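Local coordinates for CYCLIN domain-containing protein (Chaetomium thermophilum, PDB 6Z3U) that probably regulates a cyclin-dependent serine/threonine kinase, as the cyclin subunit of the three-protein CAK complex, at residues T94-L98 against R222-I227; E109-A114 against G143-A149. All coordinates share one frame; numbering follows the deposited sequence.

Contact 1: T94-L98 against R222-I227; sequences TAELL and RFSPLI
The CD1 methyl of Ile227 pushes into the surface of helix 83-103, and the tight part of this contact gathers round it. Thr94 CG2 lies 3.6 Å from Ile227 CD1, and the backbone N of Ala95 is equally near. From the next turn, Leu98 CD1 approaches that same methyl at 3.7 Å. With OG1 beside its backbone N (chi1 -55°), where it bonds Val90 O of the same helix, Thr94 presents CG2 to Ile227 and Leu226 O. Leu98 splits its branches: CD1 also meets Phe223 CD1 obliquely, and CD2 packs on Leu226 CD1 at 3.8 Å. Behind this, Ile227 CG1 sits 3.6 Å above the centre of the Phe223 ring, and Phe223 itself is the N-cap of helix 224-227. The loose side is at Arg222, partly exposed, whose chain leads off to salt bridges with Asp108 and Glu219 and leaves little but its carbonyl O near Leu98. The contact joins the first cyclin-like repeat to the second, consistent with the two-repeat cyclin fold of this family. They meet here mainly through aliphatic side chains, with one aromatic ring; with no polar bond between the segments, their hold rests on burial and fit of shape.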
ATOM      1  N   THR A  94     -18.313  -8.332  12.438  1.00 52.30           N
ATOM      2  CA  THR A  94     -17.629  -8.426  11.151  1.00 49.58           C
ATOM      3  C   THR A  94     -18.628  -8.660  10.024  1.00 54.91           C
ATOM      4  O   THR A  94     -18.454  -8.145   8.913  1.00 46.87           O
ATOM      5  CB  THR A  94     -16.586  -9.545  11.182  1.00 50.18           C
ATOM      6  OG1 THR A  94     -15.691  -9.341  12.281  1.00 53.53           O
ATOM      7  CG2 THR A  94     -15.786  -9.569   9.886  1.00 50.83           C
ATOM      8  N   ALA A  95     -19.675  -9.446  10.287  1.00 58.75           N
ATOM      9  CA  ALA A  95     -20.720  -9.639   9.288  1.00 49.73           C
ATOM     10  C   ALA A  95     -21.532  -8.366   9.097  1.00 43.04           C
ATOM     11  O   ALA A  95     -21.911  -8.027   7.971  1.00 42.79           O
ATOM     12  CB  ALA A  95     -21.626 -10.800   9.695  1.00 57.88           C
ATOM     13  N   GLU A  96     -21.815  -7.650  10.189  1.00 45.59           N
ATOM     14  CA  GLU A  96     -22.521  -6.378  10.074  1.00 49.23           C
ATOM     15  C   GLU A  96     -21.674  -5.358   9.328  1.00 46.47           C
ATOM     16  O   GLU A  96     -22.198  -4.557   8.544  1.00 46.23           O
ATOM     17  CB  GLU A  96     -22.895  -5.859  11.463  1.00 54.12           C
ATOM     18  CG  GLU A  96     -23.781  -4.619  11.448  1.00 53.67           C
ATOM     19  CD  GLU A  96     -24.302  -4.257  12.827  1.00 51.99           C
ATOM     20  OE1 GLU A  96     -23.520  -3.721  13.641  1.00 56.75           O
ATOM     21  OE2 GLU A  96     -25.493  -4.512  13.100  1.00 54.57           O
ATOM     22  N   LEU A  97     -20.361  -5.370   9.564  1.00 49.42           N
ATOM     23  CA  LEU A  97     -19.461  -4.489   8.828  1.00 43.04           C
ATOM     24  C   LEU A  97     -19.559  -4.746   7.330  1.00 55.02           C
ATOM     25  O   LEU A  97     -19.679  -3.808   6.533  1.00 58.10           O
ATOM     26  CB  LEU A  97     -18.029  -4.689   9.327  1.00 39.39           C
ATOM     27  CG  LEU A  97     -16.929  -3.826   8.710  1.00 34.43           C
ATOM     28  CD1 LEU A  97     -15.832  -3.566   9.730  1.00 33.79           C
ATOM     29  CD2 LEU A  97     -16.342  -4.488   7.474  1.00 39.33           C
ATOM     30  N   LEU A  98     -19.517  -6.020   6.928  1.00 60.26           N
ATOM     31  CA  LEU A  98     -19.628  -6.357   5.513  1.00 48.18           C
ATOM     32  C   LEU A  98     -20.975  -5.921   4.950  1.00 39.35           C
ATOM     33  O   LEU A  98     -21.048  -5.331   3.866  1.00 41.31           O
ATOM     34  CB  LEU A  98     -19.424  -7.860   5.317  1.00 47.35           C
ATOM     35  CG  LEU A  98     -18.033  -8.415   5.624  1.00 41.47           C
ATOM     36  CD1 LEU A  98     -18.013  -9.927   5.467  1.00 48.02           C
ATOM     37  CD2 LEU A  98     -16.993  -7.778   4.724  1.00 44.19           C
ATOM     38  N   ARG A 222     -15.709 -13.480  -0.850  1.00 53.62           N
ATOM     39  CA  ARG A 222     -16.311 -12.253  -0.348  1.00 54.52           C
ATOM     40  C   ARG A 222     -16.866 -12.383   1.063  1.00 52.11           C
ATOM     41  O   ARG A 222     -17.219 -11.359   1.659  1.00 55.38           O
ATOM     42  CB  ARG A 222     -17.435 -11.811  -1.291  1.00 54.24           C
ATOM     43  CG  ARG A 222     -16.951 -11.082  -2.536  1.00 55.32           C
ATOM     44  CD  ARG A 222     -17.929 -11.235  -3.692  1.00 55.31           C
ATOM     45  NE  ARG A 222     -17.611 -10.330  -4.793  1.00 45.77           N
ATOM     46  CZ  ARG A 222     -18.512  -9.795  -5.613  1.00 55.54           C
ATOM     47  NH1 ARG A 222     -18.118  -8.979  -6.581  1.00 58.39           N
ATOM     48  NH2 ARG A 222     -19.801 -10.076  -5.473  1.00 62.17           N
ATOM     49  N   PHE A 223     -16.964 -13.595   1.612  1.00 54.04           N
ATOM     50  CA  PHE A 223     -17.580 -13.756   2.924  1.00 55.42           C
ATOM     51  C   PHE A 223     -16.827 -14.758   3.793  1.00 52.41           C
ATOM     52  O   PHE A 223     -16.465 -14.447   4.932  1.00 53.99           O
ATOM     53  CB  PHE A 223     -19.036 -14.204   2.766  1.00 54.42           C
ATOM     54  CG  PHE A 223     -19.812 -14.208   4.050  1.00 55.83           C
ATOM     55  CD1 PHE A 223     -20.444 -13.053   4.481  1.00 56.34           C
ATOM     56  CD2 PHE A 223     -19.908 -15.348   4.829  1.00 56.48           C
ATOM     57  CE1 PHE A 223     -21.159 -13.033   5.659  1.00 53.74           C
ATOM     58  CE2 PHE A 223     -20.625 -15.335   6.012  1.00 53.81           C
ATOM     59  CZ  PHE A 223     -21.252 -14.175   6.426  1.00 55.57           C
ATOM     60  N   SER A 224     -16.593 -15.960   3.267  1.00 53.90           N
ATOM     61  CA  SER A 224     -16.081 -17.050   4.097  1.00 51.13           C
ATOM     62  C   SER A 224     -14.761 -16.723   4.781  1.00 57.01           C
ATOM     63  O   SER A 224     -14.664 -16.911   6.007  1.00 59.43           O
ATOM     64  CB  SER A 224     -15.956 -18.320   3.247  1.00 49.77           C
ATOM     65  OG  SER A 224     -17.184 -19.020   3.191  1.00 52.57           O
ATOM     66  N   PRO A 225     -13.721 -16.246   4.089  1.00 53.08           N
ATOM     67  CA  PRO A 225     -12.436 -16.024   4.766  1.00 57.50           C
ATOM     68  C   PRO A 225     -12.365 -14.724   5.548  1.00 58.13           C
ATOM     69  O   PRO A 225     -11.396 -14.521   6.294  1.00 39.86           O
ATOM     70  CB  PRO A 225     -11.436 -16.029   3.605  1.00 54.74           C
ATOM     71  CG  PRO A 225     -12.212 -15.432   2.472  1.00 40.95           C
ATOM     72  CD  PRO A 225     -13.655 -15.872   2.662  1.00 48.85           C
ATOM     73  N   LEU A 226     -13.356 -13.844   5.408  1.00 60.45           N
ATOM     74  CA  LEU A 226     -13.407 -12.605   6.170  1.00 53.69           C
ATOM     75  C   LEU A 226     -14.090 -12.786   7.517  1.00 57.92           C
ATOM     76  O   LEU A 226     -13.790 -12.048   8.463  1.00 51.49           O
ATOM     77  CB  LEU A 226     -14.143 -11.530   5.368  1.00 39.58           C
ATOM     78  CG  LEU A 226     -13.606 -11.279   3.958  1.00 38.55           C
ATOM     79  CD1 LEU A 226     -14.451 -10.230   3.251  1.00 44.49           C
ATOM     80  CD2 LEU A 226     -12.146 -10.863   3.989  1.00 46.80           C
ATOM     81  N   ILE A 227     -15.003 -13.754   7.620  1.00 65.78           N
ATOM     82  CA  ILE A 227     -15.696 -14.021   8.874  1.00 64.08           C
ATOM     83  C   ILE A 227     -14.965 -15.053   9.725  1.00 61.91           C
ATOM     84  O   ILE A 227     -15.204 -15.125  10.939  1.00 60.95           O
ATOM     85  CB  ILE A 227     -17.134 -14.491   8.599  1.00 64.86           C
ATOM     86  CG1 ILE A 227     -17.897 -13.437   7.789  1.00 74.55           C
ATOM     87  CG2 ILE A 227     -17.872 -14.770   9.895  1.00 65.16           C
ATOM     88  CD1 ILE A 227     -17.971 -12.067   8.451  1.00 76.34           C
TER

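Contact 2: E109-A114 against G143-A149; sequences EIKATA and GCKAEGA
Thr113 and Glu147 make the polar link here, the hydroxyl OG1 of Thr113 standing 2.7 Å from Glu147 OE2. That hydroxyl is heavily engaged: it is also 3.0 Å from Glu109 O, one turn back in its own helix, and hydrogen-bonds to His187 NE2. Glu147 bends at its second torsion (chi2 -65°), which carries the carboxylate across to Thr113. With an alanine here the carboxylate is gone, and Thr113 OG1 would probably lose its partner across the contact.

Like charge also meets like: Glu109 OE2 lies 3.9 Å from Glu147 OE1, the carboxylate planes turned 63° apart, and a salt bridge from Arg190 to Glu109 OE2 is likely to ease the repulsion. Glu147 itself lies in the Schellman motif that ends helix 132-146, with Ala149 N bonded to Cys144 O and Gly148, at positive phi, as the C-prime residue. This end faces the kinase: Ala146 O accepts from Lys143 of the kinase chain, while Lys145 reaches main-chain oxygens of Asp132 and Met134 there.

Apolar packing fills in the rest. Ile110 has CG1 against Glu147 CB at 3.9 Å, sets CG2 against Cys144 SG at 3.9 Å and extends CD1 to Ala149 CB. Thr113 CG2 rests against both Gly143 CA and Ala146 CB. Where the two segments come nearest, Ala114 CA and Gly143 CA are 4.4 Å apart, an approach that Gly143 allows by having no side chain.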
ATOM      1  N   GLU A 109     -12.212  -4.883  -2.393  1.00 39.10           N
ATOM      2  CA  GLU A 109     -10.931  -4.723  -1.709  1.00 42.05           C
ATOM      3  C   GLU A 109     -11.064  -3.849  -0.471  1.00 33.86           C
ATOM      4  O   GLU A 109     -10.369  -4.083   0.524  1.00 39.29           O
ATOM      5  CB  GLU A 109      -9.895  -4.138  -2.667  1.00 46.58           C
ATOM      6  CG  GLU A 109      -9.563  -5.038  -3.846  1.00 43.99           C
ATOM      7  CD  GLU A 109      -8.070  -5.200  -4.050  1.00 51.28           C
ATOM      8  OE1 GLU A 109      -7.558  -6.324  -3.872  1.00 56.89           O
ATOM      9  OE2 GLU A 109      -7.404  -4.193  -4.378  1.00 50.17           O
ATOM     10  N   ILE A 110     -11.941  -2.844  -0.506  1.00 32.37           N
ATOM     11  CA  ILE A 110     -12.160  -2.013   0.674  1.00 30.65           C
ATOM     12  C   ILE A 110     -12.828  -2.829   1.774  1.00 36.91           C
ATOM     13  O   ILE A 110     -12.375  -2.840   2.924  1.00 37.74           O
ATOM     14  CB  ILE A 110     -12.989  -0.768   0.310  1.00 33.25           C
ATOM     15  CG1 ILE A 110     -12.127   0.230  -0.469  1.00 35.98           C
ATOM     16  CG2 ILE A 110     -13.557  -0.119   1.565  1.00 39.99           C
ATOM     17  CD1 ILE A 110     -12.880   1.448  -0.976  1.00 37.91           C
ATOM     18  N   LYS A 111     -13.917  -3.523   1.436  1.00 37.30           N
ATOM     19  CA  LYS A 111     -14.604  -4.357   2.417  1.00 32.81           C
ATOM     20  C   LYS A 111     -13.632  -5.307   3.104  1.00 33.26           C
ATOM     21  O   LYS A 111     -13.577  -5.381   4.336  1.00 36.31           O
ATOM     22  CB  LYS A 111     -15.718  -5.153   1.737  1.00 37.76           C
ATOM     23  CG  LYS A 111     -16.797  -4.314   1.087  1.00 46.56           C
ATOM     24  CD  LYS A 111     -17.779  -5.196   0.329  1.00 43.64           C
ATOM     25  CE  LYS A 111     -18.838  -4.371  -0.375  1.00 52.72           C
ATOM     26  NZ  LYS A 111     -19.273  -5.001  -1.651  1.00 58.25           N
ATOM     27  N   ALA A 112     -12.848  -6.041   2.312  1.00 33.74           N
ATOM     28  CA  ALA A 112     -11.948  -7.036   2.882  1.00 35.31           C
ATOM     29  C   ALA A 112     -10.896  -6.387   3.771  1.00 40.29           C
ATOM     30  O   ALA A 112     -10.527  -6.942   4.813  1.00 39.29           O
ATOM     31  CB  ALA A 112     -11.289  -7.840   1.762  1.00 39.89           C
ATOM     32  N   THR A 113     -10.399  -5.211   3.377  1.00 43.55           N
ATOM     33  CA  THR A 113      -9.409  -4.519   4.196  1.00 31.67           C
ATOM     34  C   THR A 113     -10.028  -3.991   5.483  1.00 34.84           C
ATOM     35  O   THR A 113      -9.436  -4.119   6.562  1.00 34.03           O
ATOM     36  CB  THR A 113      -8.781  -3.376   3.403  1.00 32.26           C
ATOM     37  OG1 THR A 113      -7.989  -3.911   2.337  1.00 43.17           O
ATOM     38  CG2 THR A 113      -7.904  -2.519   4.305  1.00 42.13           C
ATOM     39  N   ALA A 114     -11.214  -3.386   5.390  1.00 35.47           N
ATOM     40  CA  ALA A 114     -11.890  -2.893   6.586  1.00 30.44           C
ATOM     41  C   ALA A 114     -12.184  -4.031   7.552  1.00 32.59           C
ATOM     42  O   ALA A 114     -11.959  -3.910   8.762  1.00 34.31           O
ATOM     43  CB  ALA A 114     -13.180  -2.171   6.196  1.00 30.25           C
ATOM     44  N   GLY A 143     -10.335   1.717   6.176  1.00 39.50           N
ATOM     45  CA  GLY A 143     -10.130   0.793   5.072  1.00 33.50           C
ATOM     46  C   GLY A 143     -10.152   1.485   3.724  1.00 28.30           C
ATOM     47  O   GLY A 143      -9.393   1.130   2.820  1.00 28.77           O
ATOM     48  N   CYS A 144     -11.028   2.480   3.568  1.00 32.13           N
ATOM     49  CA  CYS A 144     -11.025   3.282   2.350  1.00 34.72           C
ATOM     50  C   CYS A 144      -9.660   3.922   2.131  1.00 39.19           C
ATOM     51  O   CYS A 144      -9.046   3.768   1.068  1.00 38.56           O
ATOM     52  CB  CYS A 144     -12.111   4.358   2.427  1.00 38.03           C
ATOM     53  SG  CYS A 144     -13.807   3.750   2.298  1.00 32.69           S
ATOM     54  N   LYS A 145      -9.168   4.641   3.142  1.00 39.53           N
ATOM     55  CA  LYS A 145      -7.882   5.317   3.019  1.00 28.41           C
ATOM     56  C   LYS A 145      -6.779   4.329   2.665  1.00 30.45           C
ATOM     57  O   LYS A 145      -5.958   4.586   1.776  1.00 31.09           O
ATOM     58  CB  LYS A 145      -7.560   6.045   4.324  1.00 35.10           C
ATOM     59  CG  LYS A 145      -8.536   7.159   4.673  1.00 30.78           C
ATOM     60  CD  LYS A 145      -8.094   7.916   5.916  1.00 36.49           C
ATOM     61  CE  LYS A 145      -8.855   9.221   6.067  1.00 43.03           C
ATOM     62  NZ  LYS A 145      -8.467   9.960   7.301  1.00 45.67           N
ATOM     63  N   ALA A 146      -6.749   3.185   3.349  1.00 31.30           N
ATOM     64  CA  ALA A 146      -5.715   2.192   3.091  1.00 35.07           C
ATOM     65  C   ALA A 146      -5.753   1.681   1.659  1.00 36.90           C
ATOM     66  O   ALA A 146      -4.744   1.157   1.174  1.00 38.67           O
ATOM     67  CB  ALA A 146      -5.862   1.020   4.064  1.00 41.62           C
ATOM     68  N   GLU A 147      -6.890   1.814   0.973  1.00 38.41           N
ATOM     69  CA  GLU A 147      -7.040   1.349  -0.399  1.00 33.35           C
ATOM     70  C   GLU A 147      -7.105   2.501  -1.396  1.00 31.29           C
ATOM     71  O   GLU A 147      -7.561   2.313  -2.529  1.00 37.66           O
ATOM     72  CB  GLU A 147      -8.283   0.468  -0.523  1.00 28.29           C
ATOM     73  CG  GLU A 147      -8.187  -0.828   0.271  1.00 36.62           C
ATOM     74  CD  GLU A 147      -7.103  -1.755  -0.251  1.00 41.09           C
ATOM     75  OE1 GLU A 147      -6.799  -1.697  -1.462  1.00 52.30           O
ATOM     76  OE2 GLU A 147      -6.551  -2.538   0.551  1.00 40.07           O
ATOM     77  N   GLY A 148      -6.660   3.688  -0.998  1.00 32.29           N
ATOM     78  CA  GLY A 148      -6.565   4.807  -1.909  1.00 42.13           C
ATOM     79  C   GLY A 148      -7.809   5.653  -2.033  1.00 36.06           C
ATOM     80  O   GLY A 148      -7.841   6.552  -2.882  1.00 41.71           O
ATOM     81  N   ALA A 149      -8.834   5.399  -1.225  1.00 37.34           N
ATOM     82  CA  ALA A 149     -10.060   6.188  -1.228  1.00 41.30           C
ATOM     83  C   ALA A 149     -10.078   7.048   0.030  1.00 42.66           C
ATOM     84  O   ALA A 149     -10.191   6.528   1.144  1.00 37.88           O
ATOM     85  CB  ALA A 149     -11.290   5.286  -1.298  1.00 47.47           C
TER

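How the contacts relate
The centres of contacts 1 and 2 lie 14 Å apart, and along the chain contact 2 is nested inside the loop that contact 1 closes: 94-98, 109-114, 143-149, then 222-227. Helices 83-103 and 108-124 are consecutive, and the second joins the two sites. Its Ala112 CB packs 3.9 Å from Leu226 CD2, and Lys111 CB lies near Leu98 CD2. Contact 2 stays within the first cyclin repeat; contact 1, its centre nearer the centre of the folded chain (about 7 Å from it, against 12 Å for contact 2), brings in the second. Helix 108-124 thus touches both the kinase-facing end of helix 132-146 and the place where the second repeat packs on the first.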